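Local coordinates for protein alpha-glucosidase YIHQ (Escherichia coli, PDB 5AEG) that hydrolyses plant sulfolipids (sulfoquinovosyl diacylglycerides) and simple sulfoquinovosides, releasing sulfoquinovose that the bacterium degrades by sulfoglycolysis, at residues D481-V486 with C525-F530; P488-L493 with G499-D504; S517-L522 with H619-S624; P617-E620 with D625-L628; P532-H537 with T563-L568. All coordinates share one frame; numbering follows the deposited sequence. Where two conformers were deposited one is given.

Helix 518-528 takes part in interactions 1 and 3, and its Phe527 and Ser528 touch residues of the others. Phe527 joins interaction 1 to interaction 4, with CD1 3.6 Å from CG of Pro617, and interaction 3 shares His619 and Glu620 with interaction 4. Interaction 2, nested in the loop closed by interaction 1, lies about 10 Å from it, centre to centre. Interactions 2 and 5 sit on neighbouring barrel strands, joined by the salt bridge Asp504 OD1 to Arg535 NH2 at 2.7 Å. The side chain of Val486 is about 10 Å from that of Asp472, the inferred proton donor, and the 532-537 segment ends at substrate-binding His537. Interactions 3 and 4 lie away from these sites.

Interaction 1. Residues D481-V486 with C525-F530. With CA (calcium ion), chain D.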
# COMPACT_ATOMS: atom_id res chain seq x y z
N ASP A 481 7.03 11.39 6.62
CA ASP A 481 6.06 10.68 7.39
C ASP A 481 4.85 11.44 7.79
O ASP A 481 4.05 11.02 8.63
CB ASP A 481 6.78 10.02 8.60
CG ASP A 481 6.16 8.69 9.04
OD1 ASP A 481 5.20 8.09 8.47
OD2 ASP A 481 6.63 8.13 10.07
N GLY A 482 4.60 12.55 7.11
CA GLY A 482 3.43 13.37 7.47
C GLY A 482 2.40 13.32 6.37
O GLY A 482 2.38 12.39 5.52
N LEU A 483 1.50 14.27 6.37
CA LEU A 483 0.46 14.36 5.34
C LEU A 483 0.99 14.15 3.89
O LEU A 483 0.40 13.40 3.13
CB LEU A 483 -0.34 15.69 5.48
CG LEU A 483 -1.61 15.90 4.66
CD1 LEU A 483 -2.36 17.07 5.33
CD2 LEU A 483 -1.31 16.33 3.22
N ALA A 484 2.09 14.83 3.58
CA ALA A 484 2.68 14.82 2.22
C ALA A 484 2.97 13.40 1.71
O ALA A 484 2.82 13.12 0.53
CB ALA A 484 3.89 15.58 2.20
N SER A 485 3.46 12.55 2.60
CA SER A 485 3.96 11.23 2.26
C SER A 485 2.84 10.33 1.70
O SER A 485 3.11 9.28 1.04
CB SER A 485 4.71 10.64 3.51
OG SER A 485 3.75 10.23 4.48
N VAL A 486 1.58 10.67 2.00
CA VAL A 486 0.46 9.90 1.49
C VAL A 486 0.36 9.96 -0.07
O VAL A 486 -0.11 9.00 -0.72
CB VAL A 486 -0.88 10.35 2.15
CG1 VAL A 486 -2.04 9.57 1.59
CG2 VAL A 486 -0.80 10.24 3.71
N CYS A 525 -8.42 16.85 6.39
CA CYS A 525 -9.79 16.68 5.95
C CYS A 525 -9.93 17.24 4.53
O CYS A 525 -10.63 16.66 3.72
CB CYS A 525 -10.75 17.41 6.92
SG CYS A 525 -12.48 17.02 6.55
N ASP A 526 -9.32 18.39 4.24
CA ASP A 526 -9.39 18.97 2.87
C ASP A 526 -8.82 18.00 1.80
O ASP A 526 -9.27 17.97 0.65
CB ASP A 526 -8.62 20.25 2.81
CG ASP A 526 -9.33 21.46 3.47
OD1 ASP A 526 -10.47 21.27 3.98
OD2 ASP A 526 -8.62 22.54 3.49
N PHE A 527 -7.74 17.30 2.16
CA PHE A 527 -7.10 16.35 1.27
C PHE A 527 -8.01 15.15 1.04
O PHE A 527 -8.35 14.80 -0.11
CB PHE A 527 -5.74 15.97 1.92
CG PHE A 527 -5.01 14.79 1.30
CD1 PHE A 527 -5.09 14.43 -0.03
CD2 PHE A 527 -4.17 14.03 2.13
CE1 PHE A 527 -4.35 13.36 -0.51
CE2 PHE A 527 -3.35 13.05 1.61
CZ PHE A 527 -3.45 12.68 0.31
N SER A 528 -8.46 14.51 2.14
CA SER A 528 -9.24 13.33 2.06
C SER A 528 -10.60 13.45 1.33
O SER A 528 -11.07 12.47 0.73
CB SER A 528 -9.41 12.65 3.46
OG SER A 528 -8.14 12.22 3.95
N ALA A 529 -11.18 14.62 1.33
CA ALA A 529 -12.41 14.88 0.57
C ALA A 529 -12.19 14.76 -0.94
O ALA A 529 -13.17 14.64 -1.67
CB ALA A 529 -12.91 16.29 0.89
N PHE A 530 -10.93 14.79 -1.39
CA PHE A 530 -10.52 14.51 -2.78
C PHE A 530 -9.82 13.19 -3.02
O PHE A 530 -8.82 13.11 -3.73
CB PHE A 530 -9.75 15.74 -3.30
CG PHE A 530 -10.67 16.94 -3.42
CD1 PHE A 530 -11.41 17.15 -4.58
CD2 PHE A 530 -10.84 17.81 -2.38
CE1 PHE A 530 -12.24 18.24 -4.74
CE2 PHE A 530 -11.71 18.89 -2.50
CZ PHE A 530 -12.39 19.13 -3.71
CA CA D . 5.06 6.11 9.88
O HOH W 1 4.47 7.18 11.93
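Leu483 and Phe527 bring the two backbones nearest each other, their CA atoms 8.8 Å apart, so the 481-486 turn and the end of helix 518-528 meet through side chains. Phe527 does most of the reaching: a chi1 of 169° swings the ring out from the helix toward the turn. Val486 comes in at the ring edge, close to the ring plane, its CG1 3.6 Å from Phe527 CZ. Leu483 approaches obliquely at the neighbouring corner, where CD2 lies 3.8 Å from Phe527 CD2, and the two side chains run past each other in opposite senses. Outside this pair of segments, Phe527 also touches Tyr607.

The turn has its own polar lock. Ser485 OG donates to Gly482 O at 2.8 Å, in the carbonyl plane, and the backbone N of Ser485 binds the same oxygen, so two donors grip one acceptor just ahead of helix 486-495. Asp481, at the far end, chelates the calcium ion with both carboxylate oxygens, OD1 at 2.4 Å and OD2 at 2.6 Å. Water 1, Gln153, Gly154 and the backbone oxygen of Asp472 also bind the metal. The chemistry is thus divided along one short segment: an ionic end fastened to calcium beside Asp472, the probable proton donor, and an apolar end meeting helix 518-528 through buried hydrocarbon contact.

Interaction 2. Residues P488-L493 with G499-D504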
# COMPACT_ATOMS: atom_id res chain seq x y z
N PRO A 488 2.89 10.26 -2.66
CA PRO A 488 3.69 9.21 -3.30
C PRO A 488 3.22 7.82 -2.97
O PRO A 488 3.28 6.95 -3.84
CB PRO A 488 5.13 9.47 -2.86
CG PRO A 488 5.05 10.47 -1.77
CD PRO A 488 3.70 11.19 -1.90
N ALA A 489 2.65 7.60 -1.78
CA ALA A 489 2.09 6.29 -1.44
C ALA A 489 0.94 5.91 -2.37
O ALA A 489 0.85 4.78 -2.88
CB ALA A 489 1.71 6.30 0.03
N ALA A 490 0.02 6.85 -2.62
CA ALA A 490 -1.07 6.59 -3.55
C ALA A 490 -0.57 6.33 -5.00
O ALA A 490 -1.06 5.45 -5.68
CB ALA A 490 -2.00 7.77 -3.61
N LEU A 491 0.37 7.14 -5.43
CA LEU A 491 0.80 7.17 -6.82
C LEU A 491 1.67 5.95 -7.13
O LEU A 491 1.51 5.34 -8.20
CB LEU A 491 1.58 8.38 -7.17
CG LEU A 491 0.76 9.71 -7.08
CD1 LEU A 491 1.64 10.88 -7.39
CD2 LEU A 491 -0.47 9.68 -7.98
N SER A 492 2.57 5.61 -6.23
CA SER A 492 3.36 4.37 -6.35
C SER A 492 2.45 3.16 -6.44
O SER A 492 2.60 2.28 -7.33
CB SER A 492 4.34 4.29 -5.19
OG SER A 492 3.68 4.31 -3.94
N LEU A 493 1.46 3.08 -5.56
CA LEU A 493 0.50 1.97 -5.64
C LEU A 493 -0.32 1.95 -6.91
O LEU A 493 -0.53 0.87 -7.52
CB LEU A 493 -0.45 1.93 -4.43
CG LEU A 493 0.19 1.25 -3.23
CD1 LEU A 493 -0.66 1.33 -2.00
CD2 LEU A 493 0.48 -0.25 -3.53
N GLY A 499 -5.57 0.85 -7.24
CA GLY A 499 -6.13 2.15 -7.54
C GLY A 499 -7.16 2.68 -6.52
O GLY A 499 -7.82 3.65 -6.79
N LEU A 500 -7.29 2.07 -5.32
CA LEU A 500 -8.17 2.53 -4.26
C LEU A 500 -7.39 2.78 -2.98
O LEU A 500 -6.92 1.82 -2.36
CB LEU A 500 -9.31 1.50 -4.03
CG LEU A 500 -10.14 1.11 -5.27
CD1 LEU A 500 -11.09 -0.01 -4.95
CD2 LEU A 500 -10.86 2.30 -5.76
N HIS A 501 -7.29 4.04 -2.53
CA HIS A 501 -6.34 4.42 -1.50
C HIS A 501 -6.91 5.55 -0.67
O HIS A 501 -7.36 6.52 -1.22
CB HIS A 501 -5.03 4.92 -2.16
CG HIS A 501 -3.86 5.04 -1.25
ND1 HIS A 501 -3.39 6.25 -0.78
CD2 HIS A 501 -2.97 4.12 -0.83
CE1 HIS A 501 -2.28 6.06 -0.11
NE2 HIS A 501 -1.97 4.77 -0.17
N HIS A 502 -6.76 5.44 0.66
CA HIS A 502 -7.05 6.57 1.58
C HIS A 502 -6.10 6.55 2.72
O HIS A 502 -5.18 5.67 2.82
CB HIS A 502 -8.54 6.54 2.06
CG HIS A 502 -8.85 5.48 3.09
ND1 HIS A 502 -8.89 4.14 2.80
CD2 HIS A 502 -9.11 5.59 4.41
CE1 HIS A 502 -9.26 3.46 3.88
NE2 HIS A 502 -9.30 4.31 4.89
N SER A 503 -6.23 7.60 3.53
CA SER A 503 -5.39 7.76 4.70
C SER A 503 -6.27 8.15 5.92
O SER A 503 -7.43 8.61 5.79
CB SER A 503 -4.26 8.76 4.46
OG SER A 503 -4.80 10.11 4.15
N ASP A 504 -5.69 7.92 7.10
CA ASP A 504 -6.29 8.42 8.36
C ASP A 504 -6.40 9.99 8.33
O ASP A 504 -5.38 10.67 8.19
CB ASP A 504 -5.43 8.03 9.58
CG ASP A 504 -5.31 6.52 9.78
OD1 ASP A 504 -6.31 5.75 9.77
OD2 ASP A 504 -4.14 6.08 9.87
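His501 NE2 is tied by a hydrogen bond to OE2 of Glu134, which fixes the edge of an imidazole whose face lies against helix 486-495. The ring gets there because CG stands anti to the backbone N (chi1 -166°), sending it from the strand to the helix surface. Ala490 supplies the floor. Its CA sits 3.7 Å from the ring centroid and 14° off the normal, a CH-pi contact over the centre of one face, while its CB touches ND1 at 3.5 Å. The backbone N of Ala490 lies over the same ring, 3.5 Å from CE1 of His501.

Two more residues of the helix touch the imidazole obliquely. Ala489 brings CB to 4.0 Å from His501 NE2, and Leu493 lays CD1 at CD2 of His501, 3.8 Å away, the two side chains crossing at nearly a right angle. Small alanines let the ring come right down onto the helix backbone.

In the TIM barrel this is the return half of a beta-alpha-beta unit: strand 468-469 leads to helix 486-495, and the chain then turns back into strand 501-505, which pairs in parallel with strands 468-469 and 534-536.

Interaction 3. Residues S517-L522 with H619-S624; sequences SKELLL and HEEGRS
Glu519 reaches from helix 518-528 to the loop of Gly622 as a fully stretched side chain. A chi1 of -176° sets it off from the helix, and the chain stays extended beyond CG, so the carboxylate stands at its full length. OE2 accepts from Gly622 N at 2.7 Å through its syn lone pair, and the N-H points almost straight at it (167°). Two waters donate to the same oxygen. Water 2, 2.8 Å from Glu519 OE2, also donates to Glu620 O and accepts from Arg623 N, while water 3 links OE2 to Arg623 O; three donors therefore converge on one carboxylate oxygen.

In its modelled conformer, one of two, Glu621 is likewise extended but crosses Glu519 at about a right angle, with CG 3.8 Å from Glu519 OE1. Arg623 instead folds back on its own loop, NH1 making a salt bridge to Glu620 OE1 at 2.8 Å.

Gly622 adopts positive phi (74°) where the loop meets the carboxylate. Ser517 OG accepts from Leu520 N and so N-caps the TIM-barrel helix; Glu519, in the first turn of that helix, binds the backbone of a surface loop of the C-terminal domain.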
# COMPACT_ATOMS: atom_id res chain seq x y z
N SER A 517 -2.53 18.92 15.75
CA SER A 517 -3.22 20.24 15.86
C SER A 517 -4.58 20.21 15.12
O SER A 517 -4.88 19.36 14.21
CB SER A 517 -2.30 21.33 15.30
OG SER A 517 -2.14 21.17 13.91
N LYS A 518 -5.41 21.17 15.51
CA LYS A 518 -6.58 21.47 14.72
C LYS A 518 -6.24 21.77 13.27
O LYS A 518 -6.93 21.27 12.38
CB LYS A 518 -7.29 22.68 15.31
CG LYS A 518 -8.57 23.11 14.60
CD LYS A 518 -9.26 24.14 15.51
CE LYS A 518 -10.25 25.00 14.74
NZ LYS A 518 -10.87 26.03 15.71
N GLU A 519 -5.24 22.59 13.04
CA GLU A 519 -4.85 22.96 11.70
C GLU A 519 -4.50 21.70 10.87
O GLU A 519 -4.94 21.59 9.73
CB GLU A 519 -3.68 23.92 11.70
CG GLU A 519 -3.28 24.42 10.33
CD GLU A 519 -1.97 25.14 10.31
OE1 GLU A 519 -1.44 25.39 11.36
OE2 GLU A 519 -1.49 25.52 9.21
N LEU A 520 -3.73 20.77 11.44
CA LEU A 520 -3.39 19.49 10.71
C LEU A 520 -4.64 18.68 10.40
O LEU A 520 -4.81 18.21 9.28
CB LEU A 520 -2.32 18.70 11.48
CG LEU A 520 -1.86 17.43 10.75
CD1 LEU A 520 -1.21 17.83 9.42
CD2 LEU A 520 -0.84 16.70 11.66
N LEU A 521 -5.56 18.52 11.37
CA LEU A 521 -6.75 17.81 11.14
C LEU A 521 -7.55 18.41 9.97
O LEU A 521 -8.04 17.69 9.14
CB LEU A 521 -7.67 17.79 12.39
CG LEU A 521 -8.89 16.92 12.31
CD1 LEU A 521 -8.51 15.41 12.19
CD2 LEU A 521 -9.75 17.07 13.57
N LEU A 522 -7.72 19.72 9.97
CA LEU A 522 -8.54 20.39 8.96
C LEU A 522 -7.89 20.37 7.58
O LEU A 522 -8.59 20.10 6.60
CB LEU A 522 -8.86 21.85 9.38
CG LEU A 522 -9.59 21.97 10.73
CD1 LEU A 522 -10.19 23.35 10.87
CD2 LEU A 522 -10.65 20.97 11.01
N HIS A 619 0.56 20.63 2.34
CA HIS A 619 1.24 19.67 3.27
C HIS A 619 2.23 20.34 4.22
O HIS A 619 2.98 19.68 4.93
CB HIS A 619 1.83 18.49 2.51
CG HIS A 619 2.91 18.86 1.54
ND1 HIS A 619 4.16 19.36 1.91
CD2 HIS A 619 2.92 18.80 0.20
CE1 HIS A 619 4.87 19.57 0.82
NE2 HIS A 619 4.14 19.23 -0.22
N GLU A 620 2.15 21.67 4.32
CA GLU A 620 2.99 22.47 5.25
C GLU A 620 2.11 23.26 6.21
O GLU A 620 1.05 23.73 5.81
CB GLU A 620 3.90 23.44 4.48
CG GLU A 620 4.99 22.81 3.65
CD GLU A 620 5.65 23.76 2.70
OE1 GLU A 620 5.44 24.99 2.74
OE2 GLU A 620 6.42 23.27 1.89
N GLU A 621 2.62 23.47 7.43
CA GLU A 621 2.03 24.23 8.50
C GLU A 621 2.04 25.74 8.15
O GLU A 621 3.00 26.20 7.57
CB GLU A 621 2.88 24.01 9.78
CG GLU A 621 2.13 24.26 11.08
CD GLU A 621 2.95 24.08 12.35
OE1 GLU A 621 4.02 23.48 12.35
OE2 GLU A 621 2.49 24.58 13.39
N GLY A 622 0.99 26.47 8.52
CA GLY A 622 1.01 27.94 8.50
C GLY A 622 0.95 28.53 7.12
O GLY A 622 1.27 29.66 6.91
N ARG A 623 0.43 27.83 6.14
CA ARG A 623 0.35 28.40 4.79
C ARG A 623 -0.93 29.16 4.57
O ARG A 623 -1.97 28.74 5.06
CB ARG A 623 0.43 27.29 3.72
CG ARG A 623 1.75 26.55 3.71
CD ARG A 623 3.00 27.41 3.42
NE ARG A 623 2.86 28.03 2.11
CZ ARG A 623 3.52 27.76 0.99
NH1 ARG A 623 4.48 26.85 0.92
NH2 ARG A 623 3.20 28.47 -0.11
N SER A 624 -0.85 30.27 3.83
CA SER A 624 -2.03 30.98 3.36
C SER A 624 -2.18 30.85 1.83
O SER A 624 -3.27 31.15 1.22
CB SER A 624 -1.93 32.44 3.86
OG SER A 624 -0.96 33.08 3.12
O HOH W 2 -1.26 25.02 6.46
O HOH W 3 -2.95 27.74 8.02

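Interaction 4. Residues P617-E620 with D625-L628; sequences PVHE and DWTL
Trp626 lays one face of its indole over the backbone of Val618 and points its edge at the imidazole of His619. Val618 CA is 3.8 Å from the centroid of the six-membered ring and only 6° off the normal, a CH-pi contact at the centre of the face, and the carbonyl carbon of Pro617 lies over the rim of that face. The valine methyls spread across the fused system: CG2 is 3.9 Å from Trp626 CD2, while CG1 lies near CE3.

At the edge, the two rings form a T-shaped pair, centroids 4.8 Å apart and planes at 83°, with the tryptophan supplying the edge and the histidine the face. Trp626 CH2 stands over the middle of the imidazole. His619 can present its ring this way because CG is tucked between its backbone N and carbonyl carbon (chi1 63°), which turns the imidazole face toward the CZ2-CH2 edge of the indole.

Glu620, whose carboxylate also holds Arg623, passes the CZ3-CH2 corner with its chain from CB to the carboxylate. It crosses the indole at about a right angle, the carboxylate turned steeply to the ring plane, and CD comes to 3.9 Å from Trp626 CZ3. On the pyrrole side the indole edge meets water 4, which accepts from Trp626 NE1 at 3.0 Å and donates to Pro617 O at 3.1 Å.

Strand 625-630 and the loop before it, both in the C-terminal domain, are thus joined by a largely apolar, buried contact. Its one polar indole atom, NE1, is satisfied through water, so the tryptophan can be sunk among backbone and side chains without leaving an N-H unmatched.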
# COMPACT_ATOMS: atom_id res chain seq x y z
N PRO A 617 -2.52 18.95 -2.51
CA PRO A 617 -2.81 19.21 -1.10
C PRO A 617 -1.78 20.05 -0.36
O PRO A 617 -0.57 19.86 -0.51
CB PRO A 617 -2.92 17.79 -0.47
CG PRO A 617 -2.90 16.85 -1.58
CD PRO A 617 -2.34 17.54 -2.81
N VAL A 618 -2.24 20.99 0.46
CA VAL A 618 -1.35 21.74 1.26
C VAL A 618 -0.75 20.77 2.30
O VAL A 618 -1.47 20.21 3.08
CB VAL A 618 -2.10 22.96 1.94
CG1 VAL A 618 -1.23 23.70 2.94
CG2 VAL A 618 -2.57 23.90 0.83
N HIS A 619 0.56 20.63 2.34
CA HIS A 619 1.24 19.67 3.27
C HIS A 619 2.23 20.34 4.22
O HIS A 619 2.98 19.68 4.93
CB HIS A 619 1.83 18.49 2.51
CG HIS A 619 2.91 18.86 1.54
ND1 HIS A 619 4.16 19.36 1.91
CD2 HIS A 619 2.92 18.80 0.20
CE1 HIS A 619 4.87 19.57 0.82
NE2 HIS A 619 4.14 19.23 -0.22
N GLU A 620 2.15 21.67 4.32
CA GLU A 620 2.99 22.47 5.25
C GLU A 620 2.11 23.26 6.21
O GLU A 620 1.05 23.73 5.81
CB GLU A 620 3.90 23.44 4.48
CG GLU A 620 4.99 22.81 3.65
CD GLU A 620 5.65 23.76 2.70
OE1 GLU A 620 5.44 24.99 2.74
OE2 GLU A 620 6.42 23.27 1.89
N ASP A 625 -1.14 30.33 1.18
CA ASP A 625 -1.20 30.08 -0.27
C ASP A 625 -0.40 28.75 -0.58
O ASP A 625 0.16 28.15 0.33
CB ASP A 625 -0.63 31.28 -1.04
CG ASP A 625 0.82 31.59 -0.71
OD1 ASP A 625 1.54 30.89 0.01
OD2 ASP A 625 1.31 32.59 -1.22
N TRP A 626 -0.30 28.39 -1.84
CA TRP A 626 0.29 27.14 -2.26
C TRP A 626 0.66 27.22 -3.76
O TRP A 626 -0.07 27.85 -4.55
CB TRP A 626 -0.71 25.99 -2.04
CG TRP A 626 -0.07 24.63 -2.13
CD1 TRP A 626 -0.24 23.69 -3.06
CD2 TRP A 626 0.81 24.10 -1.16
NE1 TRP A 626 0.50 22.56 -2.74
CE2 TRP A 626 1.19 22.80 -1.59
CE3 TRP A 626 1.36 24.63 0.05
CZ2 TRP A 626 2.05 22.01 -0.86
CZ3 TRP A 626 2.28 23.82 0.79
CH2 TRP A 626 2.63 22.57 0.28
N THR A 627 1.77 26.59 -4.08
CA THR A 627 2.40 26.61 -5.45
C THR A 627 2.41 25.19 -5.93
O THR A 627 2.74 24.26 -5.17
CB THR A 627 3.81 27.24 -5.33
OG1 THR A 627 3.69 28.60 -4.89
CG2 THR A 627 4.56 27.23 -6.66
N LEU A 628 1.98 24.98 -7.16
CA LEU A 628 1.82 23.69 -7.76
C LEU A 628 2.00 23.89 -9.26
O LEU A 628 2.20 25.04 -9.72
CB LEU A 628 0.43 23.14 -7.50
CG LEU A 628 -0.68 24.04 -8.02
CD1 LEU A 628 -1.64 23.19 -8.81
CD2 LEU A 628 -1.38 24.78 -6.87
O HOH W 4 1.05 19.66 -3.10

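Interaction 5. Residues P532-H537 with T563-L568; sequences PMMRTH and TVFTTL
Pro532 O is the odd atom here: it is buried at the rim of the Phe565 ring, in the ring plane and 3.9 Å from CZ, yet has no hydrogen-bonding partner in the model. The aromatic C-H edge, weakly positive, is at least a tolerable neighbour for such a carbonyl.

Met534 covers one face of the same ring. Its CG lies 3.8 Å from the Phe565 centroid, 9° off the normal, a CH-pi contact over the centre. The sulfur follows obliquely in a Met-aromatic contact, SD 4.0 Å from the centroid and 33° off the normal. SD also presses close to the root of the phenylalanine, 3.4 Å from Phe565 CB. The torsions account for this placement: a chi1 of 170° carries the Phe565 ring from the helix toward the strand, and Met534 runs alongside it in the opposite direction before bending at chi3.

Within the helix, Thr567 OG1 donates to Thr563 O at 2.7 Å while Thr567 N reaches that oxygen from the other face of the carbonyl plane.

Helix 552-567 here packs on the last strand of the TIM barrel. Strand 534-536 lies between strands 257-260 and 501-505, and Met534 also touches Val257 and Ile505, one from each. The next residue, Arg535, turns to Asp504 on the neighbouring strand, and the chain leads on to substrate-binding His537. Ala529 and Phe530, just past helix 518-528, fill in beside Phe565 and Val564.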
# COMPACT_ATOMS: atom_id res chain seq x y z
N PRO A 532 -10.98 8.60 -2.65
CA PRO A 532 -12.20 7.86 -2.67
C PRO A 532 -12.85 7.44 -1.32
O PRO A 532 -13.92 6.76 -1.31
CB PRO A 532 -11.88 6.60 -3.50
CG PRO A 532 -10.45 6.44 -3.42
CD PRO A 532 -9.87 7.87 -3.31
N MET A 533 -12.25 7.80 -0.19
CA MET A 533 -12.84 7.38 1.10
C MET A 533 -12.39 8.37 2.17
O MET A 533 -11.22 8.70 2.21
CB MET A 533 -12.42 5.93 1.43
CG MET A 533 -12.97 5.43 2.75
SD MET A 533 -12.66 3.69 2.89
CE MET A 533 -13.08 3.47 4.63
N MET A 534 -13.32 8.78 2.99
CA MET A 534 -13.10 9.65 4.11
C MET A 534 -13.30 8.88 5.43
O MET A 534 -14.40 8.36 5.67
CB MET A 534 -14.08 10.82 4.12
CG MET A 534 -13.87 11.78 2.94
SD MET A 534 -14.77 13.31 3.12
CE MET A 534 -13.90 14.27 4.40
N ARG A 535 -12.25 8.80 6.25
CA ARG A 535 -12.31 8.02 7.51
C ARG A 535 -11.31 8.62 8.47
O ARG A 535 -10.16 8.88 8.06
CB ARG A 535 -11.99 6.53 7.27
CG ARG A 535 -12.00 5.74 8.60
CD ARG A 535 -11.51 4.34 8.46
NE ARG A 535 -10.15 4.27 7.84
CZ ARG A 535 -9.02 4.56 8.48
NH1 ARG A 535 -9.01 4.99 9.76
NH2 ARG A 535 -7.84 4.50 7.85
N THR A 536 -11.77 8.93 9.70
CA THR A 536 -10.93 9.47 10.71
C THR A 536 -10.31 8.41 11.63
O THR A 536 -10.64 7.19 11.55
CB THR A 536 -11.69 10.52 11.54
OG1 THR A 536 -12.54 9.89 12.48
CG2 THR A 536 -12.52 11.47 10.68
N HIS A 537 -9.35 8.86 12.40
CA HIS A 537 -8.67 8.00 13.39
C HIS A 537 -8.40 8.84 14.62
O HIS A 537 -7.94 9.98 14.51
CB HIS A 537 -7.31 7.49 12.86
CG HIS A 537 -6.86 6.19 13.49
ND1 HIS A 537 -6.81 5.97 14.86
CD2 HIS A 537 -6.43 5.01 12.93
CE1 HIS A 537 -6.37 4.77 15.12
NE2 HIS A 537 -6.16 4.15 13.97
N THR A 563 -19.68 17.54 2.62
CA THR A 563 -20.63 17.91 1.56
C THR A 563 -19.92 18.01 0.22
O THR A 563 -20.47 17.62 -0.77
CB THR A 563 -21.34 19.22 1.92
OG1 THR A 563 -21.99 19.00 3.14
CG2 THR A 563 -22.36 19.54 0.93
N VAL A 564 -18.71 18.54 0.21
CA VAL A 564 -17.85 18.51 -1.02
C VAL A 564 -17.78 17.07 -1.48
O VAL A 564 -18.09 16.75 -2.63
CB VAL A 564 -16.52 19.19 -0.79
CG1 VAL A 564 -15.54 18.96 -1.93
CG2 VAL A 564 -16.73 20.72 -0.51
N PHE A 565 -17.35 16.17 -0.58
CA PHE A 565 -17.03 14.82 -0.97
C PHE A 565 -18.29 14.14 -1.53
O PHE A 565 -18.26 13.44 -2.58
CB PHE A 565 -16.49 14.04 0.29
CG PHE A 565 -16.36 12.57 0.09
CD1 PHE A 565 -15.30 12.08 -0.64
CD2 PHE A 565 -17.21 11.69 0.72
CE1 PHE A 565 -15.13 10.70 -0.77
CE2 PHE A 565 -17.05 10.32 0.64
CZ PHE A 565 -16.00 9.81 -0.16
N THR A 566 -19.40 14.28 -0.85
CA THR A 566 -20.64 13.61 -1.26
C THR A 566 -21.18 14.19 -2.60
O THR A 566 -21.72 13.45 -3.40
CB THR A 566 -21.77 13.60 -0.21
OG1 THR A 566 -22.07 14.94 0.20
CG2 THR A 566 -21.34 12.76 0.99
N THR A 567 -20.92 15.47 -2.85
CA THR A 567 -21.30 16.08 -4.12
C THR A 567 -20.58 15.40 -5.32
O THR A 567 -21.16 15.20 -6.41
CB THR A 567 -21.03 17.54 -4.13
OG1 THR A 567 -21.76 18.18 -3.06
CG2 THR A 567 -21.45 18.19 -5.51
N LEU A 568 -19.32 14.99 -5.09
CA LEU A 568 -18.58 14.27 -6.10
C LEU A 568 -18.97 12.84 -6.33
O LEU A 568 -18.42 12.24 -7.28
CB LEU A 568 -17.08 14.32 -5.77
CG LEU A 568 -16.43 15.69 -5.71
CD1 LEU A 568 -15.02 15.49 -5.23
CD2 LEU A 568 -16.37 16.29 -7.09